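Lmo2184 protein (Listeria monocytogenes serovar 1/2a, PDB 5JOQ) probably serves as the substrate-binding lipoprotein of an iron-uptake ABC transporter, with heme or a ferrichrome-like iron complex as its likely ligand. Local coordinates at residues Ser152-Val157 / Val192-Gly197; Leu170-Val175 / Asp247-Phe252. All coordinates share one frame; numbering follows the deposited sequence.

Contact 1 of 2, residues Ser152-Val157 / Val192-Gly197; sequences SDIDQV and VKLAGG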
ATOM      1  N   SER A 152      14.851  29.219  13.438  1.00 14.26           N
ATOM      2  CA  SER A 152      16.182  28.923  13.962  1.00 18.61           C
ATOM      3  C   SER A 152      16.733  27.628  13.362  1.00 21.73           C
ATOM      4  O   SER A 152      17.915  27.556  12.991  1.00 19.21           O
ATOM      5  CB  SER A 152      16.133  28.859  15.492  1.00 21.70           C
ATOM      6  OG  SER A 152      17.364  28.403  16.004  1.00 29.48           O
ATOM      7  N   ASP A 153      15.907  26.597  13.263  1.00 15.81           N
ATOM      8  CA  ASP A 153      16.355  25.337  12.675  1.00 22.11           C
ATOM      9  C   ASP A 153      16.695  25.479  11.185  1.00 23.42           C
ATOM     10  O   ASP A 153      17.716  24.997  10.725  1.00 20.68           O
ATOM     11  CB  ASP A 153      15.316  24.234  12.878  1.00 22.03           C
ATOM     12  CG  ASP A 153      15.176  23.821  14.331  1.00 30.98           C
ATOM     13  OD1 ASP A 153      16.109  24.061  15.101  1.00 32.57           O
ATOM     14  OD2 ASP A 153      14.134  23.269  14.690  1.00 32.13           O
ATOM     15  N   ILE A 154      15.843  26.171  10.445  1.00 18.91           N
ATOM     16  CA  ILE A 154      16.068  26.372   9.025  1.00 20.85           C
ATOM     17  C   ILE A 154      17.335  27.179   8.781  1.00 17.47           C
ATOM     18  O   ILE A 154      18.134  26.856   7.925  1.00 21.39           O
ATOM     19  CB  ILE A 154      14.882  27.116   8.353  1.00 19.22           C
ATOM     20  CG1 ILE A 154      13.570  26.332   8.440  1.00 20.77           C
ATOM     21  CG2 ILE A 154      15.199  27.483   6.921  1.00 16.04           C
ATOM     22  CD1 ILE A 154      13.703  24.846   8.578  1.00 27.58           C
ATOM     23  N   ASP A 155      17.519  28.224   9.566  1.00 15.32           N
ATOM     24  CA  ASP A 155      18.676  29.084   9.412  1.00 15.85           C
ATOM     25  C   ASP A 155      19.953  28.300   9.641  1.00 18.27           C
ATOM     26  O   ASP A 155      20.951  28.555   8.997  1.00 20.13           O
ATOM     27  CB  ASP A 155      18.607  30.305  10.331  1.00 19.09           C
ATOM     28  CG  ASP A 155      17.690  31.393   9.795  1.00 25.60           C
ATOM     29  OD1 ASP A 155      17.214  31.263   8.661  1.00 29.40           O
ATOM     30  OD2 ASP A 155      17.460  32.373  10.519  1.00 29.02           O
ATOM     31  N   GLN A 156      19.919  27.358  10.573  1.00 18.04           N
ATOM     32  CA  GLN A 156      21.119  26.576  10.868  1.00 20.29           C
ATOM     33  C   GLN A 156      21.523  25.701   9.679  1.00 20.90           C
ATOM     34  O   GLN A 156      22.716  25.589   9.348  1.00 19.19           O
ATOM     35  CB  GLN A 156      20.894  25.716  12.118  1.00 20.42           C
ATOM     36  CG  GLN A 156      22.118  24.856  12.464  1.00 28.21           C
ATOM     37  CD  GLN A 156      23.287  25.724  12.912  1.00 39.94           C
ATOM     38  OE1 GLN A 156      23.160  26.485  13.881  1.00 46.54           O
ATOM     39  NE2 GLN A 156      24.423  25.643  12.191  1.00 37.71           N
ATOM     40  N   VAL A 157      20.552  25.048   9.038  1.00 19.44           N
ATOM     41  CA  VAL A 157      20.861  24.263   7.834  1.00 16.95           C
ATOM     42  C   VAL A 157      21.396  25.176   6.745  1.00 19.65           C
ATOM     43  O   VAL A 157      22.431  24.903   6.134  1.00 19.12           O
ATOM     44  CB  VAL A 157      19.620  23.484   7.362  1.00 18.19           C
ATOM     45  CG1 VAL A 157      19.939  22.721   6.030  1.00 17.59           C
ATOM     46  CG2 VAL A 157      19.222  22.503   8.455  1.00 22.17           C
ATOM     47  N   VAL A 192      14.807  20.490  -0.785  1.00 10.09           N
ATOM     48  CA  VAL A 192      16.038  20.391  -1.562  1.00 11.35           C
ATOM     49  C   VAL A 192      16.674  21.769  -1.719  1.00 13.51           C
ATOM     50  O   VAL A 192      17.883  21.941  -1.527  1.00 12.58           O
ATOM     51  CB  VAL A 192      15.759  19.745  -2.928  1.00 11.96           C
ATOM     52  CG1 VAL A 192      16.980  19.906  -3.852  1.00  9.98           C
ATOM     53  CG2 VAL A 192      15.433  18.228  -2.757  1.00 10.80           C
ATOM     54  N   LYS A 193      15.858  22.770  -2.070  0.62 12.04           N
ATOM     55  CA  LYS A 193      16.368  24.129  -2.251  0.62 12.66           C
ATOM     56  C   LYS A 193      17.013  24.651  -0.974  0.62 12.77           C
ATOM     57  O   LYS A 193      18.106  25.232  -0.999  0.62 14.44           O
ATOM     58  CB  LYS A 193      15.223  25.061  -2.674  0.62 13.60           C
ATOM     59  CG  LYS A 193      15.670  26.533  -2.917  0.62 15.87           C
ATOM     60  CD  LYS A 193      14.495  27.459  -3.329  0.62 18.43           C
ATOM     61  CE  LYS A 193      13.784  28.061  -2.102  0.62 20.84           C
ATOM     62  NZ  LYS A 193      12.706  29.081  -2.426  0.62 21.96           N
ATOM     63  N   LEU A 194      16.319  24.505   0.151  1.00 12.19           N
ATOM     64  CA  LEU A 194      16.817  25.060   1.406  1.00 13.01           C
ATOM     65  C   LEU A 194      18.105  24.376   1.836  1.00 13.38           C
ATOM     66  O   LEU A 194      18.973  25.016   2.441  1.00 14.30           O
ATOM     67  CB  LEU A 194      15.753  24.911   2.488  1.00 15.45           C
ATOM     68  CG  LEU A 194      14.486  25.802   2.313  1.00 17.12           C
ATOM     69  CD1 LEU A 194      13.428  25.389   3.338  1.00 17.46           C
ATOM     70  CD2 LEU A 194      14.777  27.283   2.453  1.00 17.75           C
ATOM     71  N   ALA A 195      18.236  23.079   1.552  1.00 12.80           N
ATOM     72  CA  ALA A 195      19.468  22.342   1.869  1.00 14.91           C
ATOM     73  C   ALA A 195      20.568  22.553   0.834  1.00 15.31           C
ATOM     74  O   ALA A 195      21.635  21.914   0.917  1.00 17.33           O
ATOM     75  CB  ALA A 195      19.152  20.850   2.011  1.00 13.33           C
ATOM     76  N   GLY A 196      20.356  23.436  -0.141  1.00 18.69           N
ATOM     77  CA  GLY A 196      21.418  23.818  -1.048  1.00 18.41           C
ATOM     78  C   GLY A 196      21.421  23.069  -2.365  1.00 17.88           C
ATOM     79  O   GLY A 196      22.208  23.420  -3.247  1.00 23.65           O
ATOM     80  N   GLY A 197      20.549  22.078  -2.537  1.00 14.00           N
ATOM     81  CA  GLY A 197      20.503  21.347  -3.794  1.00 13.23           C
ATOM     82  C   GLY A 197      20.014  22.228  -4.936  1.00 17.03           C
ATOM     83  O   GLY A 197      19.178  23.096  -4.753  1.00 16.50           O
TER
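I154 and V157 on the long helix 140-161 that joins the two lobes meet L194 and A195 at the C-terminal end of helix 187-194, in a light, buried contact of aliphatic side chains on a helix end, with no hydrogen bond across it. Only 129 Å² is buried between the two segments. V157 does the closer work: its CG1, held anti to the backbone N (chi1 177°), comes down on the helix end, 4.2 Å from A195 CA, and also lies beside L194 O. One turn earlier, the CG2 branch of I154 meets the CD2 methyl of L194 at 4.5 Å, a grazing touch of methyl on methyl. I123 of helix 123-136 touches both I154 and L194, while L280 of helix 276-288 packs on I154 and V157, so other helices share the filling of this seam. The chain turns sharply just past the contact: G196, at positive phi (97°), is the C-prime residue of a Schellman motif, with G197 N bonded to V192 O at 2.9 Å. A single long helix joining two alpha/beta lobes is the hallmark of the family 8 (class III) solute-binding proteins, and here the end of helix 187-194 packs on it.

Contact 2 of 2, residues Leu170-Val175 / Asp247-Phe252; sequences LILMGV and DIWKHF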
ATOM      1  N   LEU A 170      17.518  15.550  -8.960  1.00 12.95           N
ATOM      2  CA  LEU A 170      16.291  15.228  -9.658  1.00 13.13           C
ATOM      3  C   LEU A 170      15.375  14.613  -8.596  1.00 10.78           C
ATOM      4  O   LEU A 170      15.756  13.680  -7.919  1.00 12.55           O
ATOM      5  CB  LEU A 170      16.522  14.260 -10.801  1.00 10.70           C
ATOM      6  CG  LEU A 170      15.282  13.549 -11.327  1.00 10.32           C
ATOM      7  CD1 LEU A 170      14.234  14.552 -11.757  1.00  8.93           C
ATOM      8  CD2 LEU A 170      15.619  12.607 -12.461  1.00 10.51           C
ATOM      9  N   ILE A 171      14.177  15.158  -8.465  1.00  8.45           N
ATOM     10  CA  ILE A 171      13.215  14.688  -7.482  1.00  8.25           C
ATOM     11  C   ILE A 171      12.032  13.992  -8.184  1.00 11.57           C
ATOM     12  O   ILE A 171      11.376  14.587  -9.014  1.00  9.47           O
ATOM     13  CB  ILE A 171      12.657  15.830  -6.612  1.00 10.65           C
ATOM     14  CG1 ILE A 171      13.754  16.709  -6.039  1.00 10.46           C
ATOM     15  CG2 ILE A 171      11.812  15.292  -5.475  1.00  8.53           C
ATOM     16  CD1 ILE A 171      13.246  18.030  -5.540  1.00  8.57           C
ATOM     17  N   LEU A 172      11.764  12.747  -7.823  1.00  9.91           N
ATOM     18  CA  LEU A 172      10.687  11.984  -8.462  1.00  8.29           C
ATOM     19  C   LEU A 172       9.655  11.633  -7.398  1.00 12.76           C
ATOM     20  O   LEU A 172      10.020  11.286  -6.272  1.00 13.88           O
ATOM     21  CB  LEU A 172      11.229  10.680  -9.101  1.00  8.50           C
ATOM     22  CG  LEU A 172      12.305  10.851 -10.183  1.00 10.61           C
ATOM     23  CD1 LEU A 172      12.813   9.469 -10.640  1.00 10.31           C
ATOM     24  CD2 LEU A 172      11.753  11.655 -11.358  1.00  8.75           C
ATOM     25  N   MET A 173       8.368  11.726  -7.745  1.00 11.43           N
ATOM     26  CA  MET A 173       7.286  11.322  -6.861  1.00  8.54           C
ATOM     27  C   MET A 173       6.427  10.312  -7.615  1.00 14.72           C
ATOM     28  O   MET A 173       5.970  10.611  -8.714  1.00 13.56           O
ATOM     29  CB  MET A 173       6.414  12.545  -6.456  1.00  9.15           C
ATOM     30  CG  MET A 173       5.278  12.184  -5.583  1.00 12.81           C
ATOM     31  SD  MET A 173       4.189  13.573  -5.191  1.00 14.24           S
ATOM     32  CE  MET A 173       3.338  13.946  -6.735  1.00 10.82           C
ATOM     33  N   GLY A 174       6.167   9.152  -7.024  1.00 11.60           N
ATOM     34  CA  GLY A 174       5.223   8.241  -7.660  1.00 12.76           C
ATOM     35  C   GLY A 174       5.687   6.796  -7.641  1.00 14.25           C
ATOM     36  O   GLY A 174       6.426   6.400  -6.730  1.00 13.29           O
ATOM     37  N   VAL A 175       5.295   6.021  -8.656  1.00 12.61           N
ATOM     38  CA  VAL A 175       5.584   4.593  -8.753  1.00 18.19           C
ATOM     39  C   VAL A 175       6.099   4.300 -10.160  1.00 20.93           C
ATOM     40  O   VAL A 175       5.933   5.111 -11.090  1.00 15.78           O
ATOM     41  CB  VAL A 175       4.337   3.731  -8.421  1.00 22.93           C
ATOM     42  CG1 VAL A 175       3.771   4.116  -7.051  1.00 21.40           C
ATOM     43  CG2 VAL A 175       3.274   3.899  -9.474  1.00 21.79           C
ATOM     44  N   ASP A 247      15.698   0.328 -18.615  1.00 19.83           N
ATOM     45  CA  ASP A 247      16.456   1.125 -19.590  1.00 18.69           C
ATOM     46  C   ASP A 247      16.186   2.614 -19.446  1.00 20.18           C
ATOM     47  O   ASP A 247      17.059   3.438 -19.734  1.00 19.41           O
ATOM     48  CB  ASP A 247      16.112   0.699 -21.008  1.00 20.40           C
ATOM     49  CG  ASP A 247      16.762  -0.639 -21.374  1.00 27.58           C
ATOM     50  OD1 ASP A 247      17.853  -0.941 -20.851  1.00 32.67           O
ATOM     51  OD2 ASP A 247      16.189  -1.352 -22.173  1.00 30.50           O
ATOM     52  N   ILE A 248      14.985   2.947 -19.022  1.00 16.88           N
ATOM     53  CA  ILE A 248      14.590   4.323 -18.888  1.00 17.95           C
ATOM     54  C   ILE A 248      15.476   5.106 -17.915  1.00 16.30           C
ATOM     55  O   ILE A 248      15.715   6.247 -18.151  1.00 20.68           O
ATOM     56  CB  ILE A 248      13.122   4.430 -18.406  1.00 22.29           C
ATOM     57  CG1 ILE A 248      12.180   3.700 -19.366  1.00 32.69           C
ATOM     58  CG2 ILE A 248      12.683   5.868 -18.261  1.00 21.92           C
ATOM     59  CD1 ILE A 248      12.230   4.268 -20.750  1.00 39.48           C
ATOM     60  N   TRP A 249      15.906   4.505 -16.816  1.00 13.94           N
ATOM     61  CA  TRP A 249      16.706   5.189 -15.803  1.00 15.20           C
ATOM     62  C   TRP A 249      18.127   4.692 -15.531  1.00 15.68           C
ATOM     63  O   TRP A 249      18.958   5.427 -15.011  1.00 17.50           O
ATOM     64  CB  TRP A 249      15.963   5.099 -14.460  1.00 15.84           C
ATOM     65  CG  TRP A 249      14.563   5.620 -14.449  1.00 15.26           C
ATOM     66  CD1 TRP A 249      13.432   4.895 -14.441  1.00 16.66           C
ATOM     67  CD2 TRP A 249      14.164   6.986 -14.444  1.00 16.30           C
ATOM     68  NE1 TRP A 249      12.345   5.706 -14.431  1.00 17.90           N
ATOM     69  CE2 TRP A 249      12.765   7.005 -14.441  1.00 18.19           C
ATOM     70  CE3 TRP A 249      14.851   8.194 -14.463  1.00 15.50           C
ATOM     71  CZ2 TRP A 249      12.044   8.176 -14.447  1.00 19.06           C
ATOM     72  CZ3 TRP A 249      14.141   9.351 -14.470  1.00 15.35           C
ATOM     73  CH2 TRP A 249      12.745   9.342 -14.452  1.00 17.28           C
ATOM     74  N   LYS A 250      18.384   3.441 -15.879  1.00 12.99           N
ATOM     75  CA  LYS A 250      19.639   2.789 -15.559  1.00 14.77           C
ATOM     76  C   LYS A 250      20.903   3.366 -16.141  1.00 14.28           C
ATOM     77  O   LYS A 250      21.959   3.106 -15.655  1.00 14.92           O
ATOM     78  CB  LYS A 250      19.581   1.279 -15.715  1.00 17.78           C
ATOM     79  CG  LYS A 250      19.725   0.750 -17.113  1.00 20.47           C
ATOM     80  CD  LYS A 250      19.842  -0.755 -17.030  1.00 23.86           C
ATOM     81  CE  LYS A 250      20.017  -1.398 -18.372  1.00 33.04           C
ATOM     82  NZ  LYS A 250      20.479  -2.796 -18.183  1.00 37.06           N
ATOM     83  N   HIS A 251      20.794   4.122 -17.202  1.00 14.47           N
ATOM     84  CA  HIS A 251      22.009   4.739 -17.738  1.00 15.96           C
ATOM     85  C   HIS A 251      22.257   6.145 -17.179  1.00 19.20           C
ATOM     86  O   HIS A 251      23.257   6.774 -17.548  1.00 17.16           O
ATOM     87  CB  HIS A 251      21.962   4.737 -19.260  1.00 17.25           C
ATOM     88  CG  HIS A 251      21.673   3.369 -19.827  1.00 19.11           C
ATOM     89  ND1 HIS A 251      22.655   2.414 -19.989  1.00 19.42           N
ATOM     90  CD2 HIS A 251      20.513   2.786 -20.211  1.00 19.55           C
ATOM     91  CE1 HIS A 251      22.116   1.305 -20.461  1.00 19.47           C
ATOM     92  NE2 HIS A 251      20.816   1.507 -20.606  1.00 20.46           N
ATOM     93  N   PHE A 252      21.421   6.625 -16.253  1.00 18.14           N
ATOM     94  CA  PHE A 252      21.774   7.836 -15.498  1.00 14.60           C
ATOM     95  C   PHE A 252      23.033   7.601 -14.669  1.00 17.87           C
ATOM     96  O   PHE A 252      23.143   6.591 -13.971  1.00 16.73           O
ATOM     97  CB  PHE A 252      20.662   8.233 -14.539  1.00 12.10           C
ATOM     98  CG  PHE A 252      19.492   8.939 -15.188  1.00 14.64           C
ATOM     99  CD1 PHE A 252      18.740   8.305 -16.170  1.00 12.16           C
ATOM    100  CD2 PHE A 252      19.121  10.213 -14.757  1.00 12.77           C
ATOM    101  CE1 PHE A 252      17.633   8.950 -16.757  1.00 13.96           C
ATOM    102  CE2 PHE A 252      18.013  10.880 -15.322  1.00 13.75           C
ATOM    103  CZ  PHE A 252      17.266  10.250 -16.315  1.00 13.08           C
TER
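The backbones of L170-V175 and D247-F252 keep their distance, with the nearest CA pair, L170 and F252, 10.9 Å apart, so long side chains from both segments have to bridge the gap. W249 takes most of the load. L172 comes at it from the opposite direction and sets its CD1 methyl over one face of the indole, a CH-pi contact 4.1 Å from the centroid of the six-membered ring and 20° off the ring normal. The same methyl is 3.8 Å from W249 CH2, and the other branch, L172 CD2, reaches that carbon at 4.0 Å. On the opposite face lies CG2 of the neighbouring I248, so each face carries an aliphatic group near the rim.

Strand 168-173 is a central strand of the C-terminal lobe, hydrogen-bonded in parallel to strand 223-227, and its alternation sends L170 and L172 to this layer of the alpha/beta fold while I171 faces helix 187-194. With chi1 at 163°, the side chain of L170 extends away from the backbone N toward the aromatics, and its CD2 touches both rings obliquely, 4.1 Å from W249 CZ3 and equally far from F252 CE2. Both aromatics cross the leucine at roughly a right angle. F252 N bonds back to W249 O at 3.0 Å, a backbone bond that closes the turn from which both rings project, and F252 itself occupies the N-cap position of helix 253-256. F243 also stacks with the indole, and L216 of helix 213-219 packs against F252.

Contacts 1 and 2 are both buried, without a hydrogen bond across either, their centres about 25 Å apart; contact 2 lies within the C-terminal lobe, contact 1 on its border with the interlobe helix. Contact 1 seats that lobe on the helix through aliphatic side chains and a helix end; contact 2, between sheet and outer helices, draws on aromatic rings. They share no element, yet helix 187-194 of the first packs on strand 168-173 of the second, where V192 CG2 meets I171 CD1 at 3.5 Å. V192 takes no part in contact 1 itself, so the strand backs its helix, not the contact.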